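Side-chain contact in apoptosis regulator ced-9 (Caenorhabditis elegans, PDB 1OHU), which holds the cell-death activator CED-4 in an inactive complex and so blocks programmed cell death until EGL-1 binds and releases it: residues M49-M52 and G53-E57. The protein carries 3 engineered substitutions. Sequence-based numbering, arbitrary orientation.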
loop_
_atom_site.group_PDB
_atom_site.type_symbol
_atom_site.label_atom_id
_atom_site.label_comp_id
_atom_site.label_asym_id
_atom_site.label_seq_id
_atom_site.Cartn_x
_atom_site.Cartn_y
_atom_site.Cartn_z
HETATM N N MSE A 49 -7.775 2.536 4.554
HETATM C CA MSE A 49 -6.437 2.437 3.979
HETATM C C MSE A 49 -6.337 3.325 2.746
HETATM O O MSE A 49 -5.246 3.765 2.380
HETATM C CB MSE A 49 -6.111 0.987 3.604
HETATM C CG MSE A 49 -4.728 0.785 2.995
HETATM SE SE MSE A 49 -3.273 1.337 4.139
HETATM C CE MSE A 49 -3.230 -0.172 5.342
ATOM N N ARG A 50 -7.476 3.592 2.111
ATOM C CA ARG A 50 -7.503 4.447 0.930
ATOM C C ARG A 50 -7.182 5.874 1.326
ATOM O O ARG A 50 -6.455 6.572 0.623
ATOM C CB ARG A 50 -8.875 4.424 0.260
ATOM C CG ARG A 50 -9.285 3.084 -0.321
ATOM C CD ARG A 50 -10.655 3.186 -0.988
ATOM N NE ARG A 50 -11.168 1.885 -1.391
ATOM C CZ ARG A 50 -12.319 1.697 -2.028
ATOM N NH1 ARG A 50 -13.083 2.734 -2.335
ATOM N NH2 ARG A 50 -12.703 0.473 -2.365
ATOM N N VAL A 51 -7.737 6.310 2.453
ATOM C CA VAL A 51 -7.501 7.663 2.938
ATOM C C VAL A 51 -6.068 7.801 3.413
ATOM O O VAL A 51 -5.373 8.748 3.055
ATOM C CB VAL A 51 -8.438 8.016 4.115
ATOM C CG1 VAL A 51 -8.078 9.388 4.674
ATOM C CG2 VAL A 51 -9.886 7.997 3.651
HETATM N N MSE A 52 -5.635 6.848 4.226
HETATM C CA MSE A 52 -4.287 6.853 4.768
HETATM C C MSE A 52 -3.224 6.871 3.669
HETATM O O MSE A 52 -2.192 7.535 3.806
HETATM C CB MSE A 52 -4.097 5.640 5.675
HETATM C CG MSE A 52 -4.996 5.664 6.913
HETATM SE SE MSE A 52 -4.545 7.103 8.142
HETATM C CE MSE A 52 -3.798 6.022 9.543
ATOM N N GLY A 53 -3.484 6.146 2.583
ATOM C CA GLY A 53 -2.545 6.102 1.474
ATOM C C GLY A 53 -2.515 7.419 0.725
ATOM O O GLY A 53 -1.453 7.892 0.319
ATOM N N THR A 54 -3.688 8.014 0.532
ATOM C CA THR A 54 -3.792 9.293 -0.155
ATOM C C THR A 54 -3.065 10.355 0.658
ATOM O O THR A 54 -2.315 11.163 0.112
ATOM C CB THR A 54 -5.255 9.719 -0.318
ATOM O OG1 THR A 54 -5.973 8.681 -0.989
ATOM C CG2 THR A 54 -5.352 10.990 -1.139
ATOM N N ILE A 55 -3.293 10.349 1.966
ATOM C CA ILE A 55 -2.643 11.302 2.854
ATOM C C ILE A 55 -1.133 11.085 2.842
ATOM O O ILE A 55 -0.362 12.039 2.732
ATOM C CB ILE A 55 -3.138 11.150 4.306
ATOM C CG1 ILE A 55 -4.619 11.516 4.394
ATOM C CG2 ILE A 55 -2.316 12.031 5.235
ATOM C CD1 ILE A 55 -5.172 11.416 5.797
ATOM N N PHE A 56 -0.712 9.830 2.946
ATOM C CA PHE A 56 0.710 9.513 2.968
ATOM C C PHE A 56 1.400 9.937 1.676
ATOM O O PHE A 56 2.495 10.496 1.710
ATOM C CB PHE A 56 0.924 8.015 3.176
ATOM C CG PHE A 56 2.346 7.642 3.480
ATOM C CD1 PHE A 56 2.713 7.245 4.756
ATOM C CD2 PHE A 56 3.323 7.700 2.493
ATOM C CE1 PHE A 56 4.035 6.908 5.043
ATOM C CE2 PHE A 56 4.642 7.368 2.769
ATOM C CZ PHE A 56 5.002 6.972 4.042
ATOM N N GLU A 57 0.762 9.665 0.541
ATOM C CA GLU A 57 1.348 10.021 -0.741
ATOM C C GLU A 57 1.561 11.519 -0.834
ATOM O O GLU A 57 2.622 11.973 -1.259
ATOM C CB GLU A 57 0.458 9.584 -1.908
ATOM C CG GLU A 57 1.105 9.872 -3.264
ATOM C CD GLU A 57 0.226 9.480 -4.446
ATOM O OE1 GLU A 57 -0.455 8.431 -4.379
ATOM O OE2 GLU A 57 0.232 10.220 -5.448
#
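Thr54 turns its hydroxyl back onto the carbonyl of Arg50, one turn earlier in helix 44-71 of this all-helical Bcl-2 fold. Four i to i+4 bonds carry the α-helix through the segment: Gly53 N to Met49 O, Thr54 N to Arg50 O, Ile55 N to Val51 O at 2.8 Å, and Phe56 N to Met52 O. The Ile55 bond is the straightest, with an N-H...O angle of 167°.

The side-chain bond is superimposed on this pattern, a common way for threonine and serine to satisfy their hydroxyl within a helix. With OG1 beside its own backbone N (chi1 -55°), Thr54 donates from OG1 to Arg50 O over 2.7 Å. Its amide N reaches the same Arg50 O at 3.1 Å, from the other face of the carbonyl plane. Arg50 O is thus gripped twice by one residue, and the hydroxyl proton is spent inside the helix. A valine in place of Thr54 would probably leave Arg50 O with just the amide bond from this residue and put a methyl against a polar carbonyl. The guanidinium of Arg50 leads away to a salt bridge with Asp19 on helix 13-27.

Apolar contact runs along the neighbouring face, where the Val51 and Ile55 side chains run alongside each other, one helical turn apart, and meet helix 154-172, with Lys165 touching Val51 and Tyr168 touching Ile55. Met49 and Met52, both selenomethionine, turn into the interior, touching Ile108 and Ile105 of helix 101-118. Val51 holds CG1 anti to its amide nitrogen (chi1 175°), which brings that methyl to 3.7 Å from Ile55 CD1.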